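Local coordinates for lovastatin nonaketide synthase, polyketide synthase component (Aspergillus terreus, PDB 7CPX), which builds the nonaketide backbone of lovastatin from malonyl-CoA as an iterative, homodimeric polyketide synthase, working with a partner enoyl reductase to give enzyme-bound dihydromonacolin L, at residues Glu267-Glu272 / Glu446-Pro451; Glu643-Arg648 / Ser901-Asp906. The protein carries 2 engineered substitutions. All coordinates share one frame; numbering follows the deposited sequence.

From the N terminus the chain first runs through the ketosynthase, where contact 1 (267-272 with 446-451) closes a loop of 173 intervening residues by pairing an early part of strand 268-277 with the end of strand 439-446. Contact 2 then brings 643-648, within the malonyl-CoA:ACP transacylase region, against 901-906, later in the chain. It closes 252 intervening residues, joining the end of helix 624-644 to the turn that leads into helix 905-911. The two contacts follow in series, neither nested nor crossed. Their centres lie 32 Å apart and their nearest atoms about 16 Å apart, without touching: contact 1 belongs to a sheet, contact 2 to a junction of helix ends.

Contact 1 of 2, residues Glu267-Glu272 / Glu446-Pro451; sequences ECVIRE and EEYMEP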
loop_
_atom_site.group_PDB
_atom_site.type_symbol
_atom_site.label_atom_id
_atom_site.label_comp_id
_atom_site.label_asym_id
_atom_site.label_seq_id
_atom_site.Cartn_x
_atom_site.Cartn_y
_atom_site.Cartn_z
ATOM N N GLU A 267 54.232 -8.028 13.628
ATOM C CA GLU A 267 53.740 -6.658 13.616
ATOM C C GLU A 267 53.782 -6.041 15.008
ATOM O O GLU A 267 54.150 -4.872 15.159
ATOM C CB GLU A 267 52.313 -6.607 13.064
ATOM C CG GLU A 267 52.195 -7.000 11.605
ATOM C CD GLU A 267 50.824 -6.700 11.035
ATOM O OE1 GLU A 267 49.912 -6.369 11.822
ATOM O OE2 GLU A 267 50.657 -6.790 9.801
ATOM N N CYS A 268 53.408 -6.801 16.032
ATOM C CA CYS A 268 53.513 -6.303 17.400
ATOM C C CYS A 268 53.324 -7.474 18.351
ATOM O O CYS A 268 53.123 -8.611 17.926
ATOM C CB CYS A 268 52.494 -5.197 17.685
ATOM S SG CYS A 268 50.774 -5.729 17.632
ATOM N N VAL A 269 53.383 -7.181 19.645
ATOM C CA VAL A 269 53.250 -8.184 20.693
ATOM C C VAL A 269 52.105 -7.763 21.599
ATOM O O VAL A 269 52.207 -6.766 22.320
ATOM C CB VAL A 269 54.550 -8.347 21.490
ATOM C CG1 VAL A 269 54.266 -8.968 22.844
ATOM C CG2 VAL A 269 55.543 -9.194 20.720
ATOM N N ILE A 270 51.020 -8.532 21.581
ATOM C CA ILE A 270 49.936 -8.372 22.543
ATOM C C ILE A 270 50.389 -9.074 23.820
ATOM O O ILE A 270 50.284 -10.296 23.949
ATOM C CB ILE A 270 48.615 -8.936 22.018
ATOM C CG1 ILE A 270 48.249 -8.264 20.695
ATOM C CG2 ILE A 270 47.510 -8.724 23.035
ATOM C CD1 ILE A 270 46.990 -8.800 20.065
ATOM N N ARG A 271 50.925 -8.294 24.759
ATOM C CA ARG A 271 51.437 -8.862 25.999
ATOM C C ARG A 271 50.308 -9.401 26.864
ATOM O O ARG A 271 50.434 -10.477 27.461
ATOM C CB ARG A 271 52.235 -7.801 26.753
ATOM C CG ARG A 271 52.748 -8.237 28.107
ATOM C CD ARG A 271 53.776 -7.251 28.628
ATOM N NE ARG A 271 54.324 -7.647 29.920
ATOM C CZ ARG A 271 55.439 -7.155 30.442
ATOM N NH1 ARG A 271 56.174 -6.268 29.791
ATOM N NH2 ARG A 271 55.832 -7.569 31.643
ATOM N N GLU A 272 49.200 -8.673 26.945
ATOM C CA GLU A 272 48.072 -9.087 27.764
ATOM C C GLU A 272 46.820 -8.399 27.250
ATOM O O GLU A 272 46.877 -7.281 26.731
ATOM C CB GLU A 272 48.303 -8.750 29.240
ATOM C CG GLU A 272 47.231 -9.270 30.180
ATOM C CD GLU A 272 47.181 -10.782 30.232
ATOM O OE1 GLU A 272 48.108 -11.428 29.700
ATOM O OE2 GLU A 272 46.213 -11.328 30.801
ATOM N N GLU A 446 52.958 -4.029 22.548
ATOM C CA GLU A 446 54.338 -3.581 22.587
ATOM C C GLU A 446 54.981 -3.847 21.236
ATOM O O GLU A 446 54.481 -4.637 20.432
ATOM C CB GLU A 446 55.124 -4.289 23.698
ATOM C CG GLU A 446 54.546 -4.103 25.088
ATOM C CD GLU A 446 55.342 -4.832 26.150
ATOM O OE1 GLU A 446 56.235 -5.625 25.784
ATOM O OE2 GLU A 446 55.078 -4.614 27.351
ATOM N N GLU A 447 56.089 -3.160 20.986
ATOM C CA GLU A 447 56.886 -3.460 19.808
ATOM C C GLU A 447 57.662 -4.749 20.034
ATOM O O GLU A 447 58.133 -5.022 21.141
ATOM C CB GLU A 447 57.850 -2.315 19.503
ATOM C CG GLU A 447 58.980 -2.161 20.514
ATOM C CD GLU A 447 59.973 -1.091 20.115
ATOM O OE1 GLU A 447 60.166 -0.884 18.898
ATOM O OE2 GLU A 447 60.564 -0.459 21.016
ATOM N N TYR A 448 57.792 -5.550 18.982
ATOM C CA TYR A 448 58.646 -6.725 19.064
ATOM C C TYR A 448 60.100 -6.286 18.959
ATOM O O TYR A 448 60.508 -5.689 17.957
ATOM C CB TYR A 448 58.300 -7.730 17.970
ATOM C CG TYR A 448 59.241 -8.909 17.950
ATOM C CD1 TYR A 448 59.434 -9.682 19.085
ATOM C CD2 TYR A 448 59.941 -9.244 16.804
ATOM C CE1 TYR A 448 60.298 -10.755 19.078
ATOM C CE2 TYR A 448 60.809 -10.316 16.786
ATOM C CZ TYR A 448 60.983 -11.069 17.926
ATOM O OH TYR A 448 61.846 -12.140 17.915
ATOM N N MET A 449 60.880 -6.578 19.999
ATOM C CA MET A 449 62.229 -6.036 20.107
ATOM C C MET A 449 63.174 -6.592 19.050
ATOM O O MET A 449 64.213 -5.977 18.784
ATOM C CB MET A 449 62.780 -6.322 21.503
ATOM C CG MET A 449 61.978 -5.670 22.619
ATOM S SD MET A 449 62.548 -4.007 23.013
ATOM C CE MET A 449 64.044 -4.380 23.922
ATOM N N GLU A 450 62.842 -7.725 18.440
ATOM C CA GLU A 450 63.692 -8.363 17.442
ATOM C C GLU A 450 65.123 -8.535 17.961
ATOM O O GLU A 450 66.077 -8.069 17.332
ATOM C CB GLU A 450 63.685 -7.569 16.144
ATOM C CG GLU A 450 62.322 -7.456 15.492
ATOM C CD GLU A 450 62.338 -6.579 14.258
ATOM O OE1 GLU A 450 63.422 -6.066 13.908
ATOM O OE2 GLU A 450 61.270 -6.402 13.638
ATOM N N PRO A 451 65.305 -9.202 19.111
ATOM C CA PRO A 451 66.649 -9.398 19.665
ATOM C C PRO A 451 67.463 -10.430 18.891
ATOM O O PRO A 451 68.615 -10.155 18.561
ATOM C CB PRO A 451 66.368 -9.880 21.090
ATOM C CG PRO A 451 65.050 -10.561 20.995
ATOM C CD PRO A 451 64.265 -9.801 19.964
#
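Arg-271 and Glu-446 form a salt bridge, with NH1 of Arg-271 3.1 Å from OE2 of Glu-446. The N-H points within 22° of straight at the syn lone pair of OE2, which lies near the guanidinium plane. The guanidinium and carboxylate planes stand 78° apart, and only OE2 is bonded to Arg-271; OE1 of Glu-446 is 4.1 Å from NH1 of Arg-271. Arg-271 reaches across with an extended chain, CG anti to the backbone N (chi1 176°). Both groups have further partners: OE2 of Glu-446 also forms a salt bridge with NE of Arg-428 and its OE1 takes a hydrogen bond from Gln-3, while NH2 of Arg-271 donates to Ala-303 O and its guanidinium makes a cation-pi contact with Tyr-6.

Behind this bridge, Val-269 and Glu-446 are an antiparallel hydrogen-bonded pair. Val-269 N donates to Glu-446 O at 2.9 Å, and Glu-446 N returns a bond to Val-269 O at 2.8 Å, less straight at 136°. Just beyond the pair, Arg-271 and Glu-272 both face Ile-444 in a classic beta bulge. Val-269 and Glu-446 put their side chains on the same face of the sheet.

Farther out the chain leaves the strand, and CG2 of Val-269 packs obliquely against CB of Tyr-448 at 4.2 Å. The Tyr-448 side chain leads away and touches Leu-256 and Leu-260 of helix 256-261.

In this thiolase-fold ketosynthase, OE2 of buried Glu-446 is thus shared by two arginines, which would probably keep the carboxylate ionised, and its charge ties the end of strand 439-446 to both neighbouring strands.

Contact 2 of 2, residues Glu643-Arg648 / Ser901-Asp906; sequences EAARIR and SSFDAD
Ile-647 and Phe-903 lie side by side and point the same way, with CG1 of Ile-647 3.8 Å from CB of Phe-903. The phenylalanine also meets Ala-645, whose methyl CB sits 3.9 Å from CD2 of Phe-903 and approaches the ring obliquely. CG of Phe-903 is held between the backbone N and the carbonyl carbon (chi1 72°), and the ring leads on, away from 643-648.

Next to this apolar patch, one backbone bond joins the segments: Asp-904 N donates to Ala-645 O at 2.8 Å, almost straight at 172°. Helix 624-644 ends here in a Schellman motif, where Arg-646 turns to positive phi. The arginine bends back, its NH1 donating to Ala-644 O at 2.7 Å, while its CB rests 4.2 Å from CB of Asp-904. Asp-904 is itself the N-cap of the next helix, its OD1 accepting a hydrogen bond from Glu-907 N and a weak one from Asp-906 N. The end of one helix thus meets the start of another.

Leu-894 of helix 883-898 packs on Ile-647, and Leu-891 and Trp-895 on the Phe-903 side chain, which also touches Leu-512 of helix 504-513. Past Ile-647 the chain runs on toward strand 648-652 of the parallel transacylase sheet, and Arg-648 is backbone hydrogen-bonded to Val-559 of strand 558-563.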
loop_
_atom_site.group_PDB
_atom_site.type_symbol
_atom_site.label_atom_id
_atom_site.label_comp_id
_atom_site.label_asym_id
_atom_site.label_seq_id
_atom_site.Cartn_x
_atom_site.Cartn_y
_atom_site.Cartn_z
ATOM N N GLU A 643 69.150 -30.533 -5.221
ATOM C CA GLU A 643 69.054 -31.185 -3.920
ATOM C C GLU A 643 69.013 -30.165 -2.792
ATOM O O GLU A 643 68.351 -30.395 -1.773
ATOM C CB GLU A 643 70.224 -32.147 -3.726
ATOM C CG GLU A 643 70.185 -33.354 -4.648
ATOM C CD GLU A 643 71.338 -34.310 -4.410
ATOM O OE1 GLU A 643 72.210 -33.995 -3.574
ATOM O OE2 GLU A 643 71.371 -35.377 -5.059
ATOM N N ALA A 644 69.711 -29.038 -2.950
ATOM C CA ALA A 644 69.604 -27.963 -1.971
ATOM C C ALA A 644 68.169 -27.473 -1.854
ATOM O O ALA A 644 67.738 -27.060 -0.771
ATOM C CB ALA A 644 70.530 -26.809 -2.351
ATOM N N ALA A 645 67.420 -27.513 -2.952
ATOM C CA ALA A 645 65.995 -27.223 -2.937
ATOM C C ALA A 645 65.171 -28.402 -2.438
ATOM O O ALA A 645 63.937 -28.338 -2.466
ATOM C CB ALA A 645 65.530 -26.817 -4.337
ATOM N N ARG A 646 65.827 -29.472 -1.984
ATOM C CA ARG A 646 65.147 -30.658 -1.468
ATOM C C ARG A 646 64.206 -31.250 -2.514
ATOM O O ARG A 646 63.026 -31.494 -2.255
ATOM C CB ARG A 646 64.401 -30.343 -0.168
ATOM C CG ARG A 646 65.276 -30.421 1.078
ATOM C CD ARG A 646 66.538 -29.576 0.948
ATOM N NE ARG A 646 67.379 -29.651 2.136
ATOM C CZ ARG A 646 68.523 -28.995 2.284
ATOM N NH1 ARG A 646 68.987 -28.192 1.341
ATOM N NH2 ARG A 646 69.218 -29.149 3.407
ATOM N N ILE A 647 64.737 -31.476 -3.710
ATOM C CA ILE A 647 64.013 -32.161 -4.772
ATOM C C ILE A 647 64.375 -33.638 -4.723
ATOM O O ILE A 647 65.556 -34.000 -4.785
ATOM C CB ILE A 647 64.348 -31.553 -6.144
ATOM C CG1 ILE A 647 63.904 -30.089 -6.198
ATOM C CG2 ILE A 647 63.685 -32.355 -7.250
ATOM C CD1 ILE A 647 64.427 -29.331 -7.398
ATOM N N ARG A 648 63.362 -34.492 -4.609
ATOM C CA ARG A 648 63.570 -35.931 -4.525
ATOM C C ARG A 648 63.653 -36.510 -5.931
ATOM O O ARG A 648 62.789 -36.245 -6.772
ATOM C CB ARG A 648 62.444 -36.588 -3.726
ATOM C CG ARG A 648 62.168 -35.902 -2.387
ATOM C CD ARG A 648 63.450 -35.683 -1.586
ATOM N NE ARG A 648 63.217 -34.967 -0.339
ATOM C CZ ARG A 648 64.180 -34.516 0.454
ATOM N NH1 ARG A 648 65.458 -34.688 0.157
ATOM N NH2 ARG A 648 63.853 -33.872 1.571
ATOM N N SER A 901 55.034 -27.769 -2.988
ATOM C CA SER A 901 55.551 -29.114 -2.768
ATOM C C SER A 901 56.634 -29.480 -3.771
ATOM O O SER A 901 57.391 -30.426 -3.532
ATOM C CB SER A 901 54.413 -30.131 -2.845
ATOM O OG SER A 901 53.798 -30.109 -4.123
ATOM N N SER A 902 56.723 -28.753 -4.886
ATOM C CA SER A 902 57.725 -29.074 -5.896
ATOM C C SER A 902 59.131 -29.000 -5.317
ATOM O O SER A 902 59.964 -29.877 -5.573
ATOM C CB SER A 902 57.590 -28.123 -7.085
ATOM O OG SER A 902 57.915 -26.795 -6.713
ATOM N N PHE A 903 59.413 -27.964 -4.533
ATOM C CA PHE A 903 60.727 -27.805 -3.928
ATOM C C PHE A 903 60.599 -26.882 -2.726
ATOM O O PHE A 903 59.596 -26.186 -2.554
ATOM C CB PHE A 903 61.742 -27.257 -4.935
ATOM C CG PHE A 903 61.536 -25.811 -5.277
ATOM C CD1 PHE A 903 60.648 -25.438 -6.270
ATOM C CD2 PHE A 903 62.235 -24.822 -4.605
ATOM C CE1 PHE A 903 60.458 -24.108 -6.587
ATOM C CE2 PHE A 903 62.049 -23.490 -4.915
ATOM C CZ PHE A 903 61.160 -23.132 -5.908
ATOM N N ASP A 904 61.636 -26.887 -1.893
ATOM C CA ASP A 904 61.687 -26.068 -0.690
ATOM C C ASP A 904 62.619 -24.889 -0.937
ATOM O O ASP A 904 63.825 -25.074 -1.129
ATOM C CB ASP A 904 62.165 -26.890 0.507
ATOM C CG ASP A 904 62.018 -26.148 1.822
ATOM O OD1 ASP A 904 62.110 -24.903 1.824
ATOM O OD2 ASP A 904 61.811 -26.814 2.858
ATOM N N ALA A 905 62.056 -23.680 -0.933
ATOM C CA ALA A 905 62.862 -22.482 -1.130
ATOM C C ALA A 905 63.652 -22.115 0.118
ATOM O O ALA A 905 64.762 -21.580 0.010
ATOM C CB ALA A 905 61.969 -21.313 -1.543
ATOM N N ASP A 906 63.101 -22.388 1.302
ATOM C CA ASP A 906 63.808 -22.062 2.536
ATOM C C ASP A 906 65.134 -22.804 2.609
ATOM O O ASP A 906 66.177 -22.209 2.898
ATOM C CB ASP A 906 62.934 -22.399 3.744
ATOM C CG ASP A 906 63.566 -21.981 5.058
ATOM O OD1 ASP A 906 64.639 -21.342 5.028
ATOM O OD2 ASP A 906 62.991 -22.294 6.122
#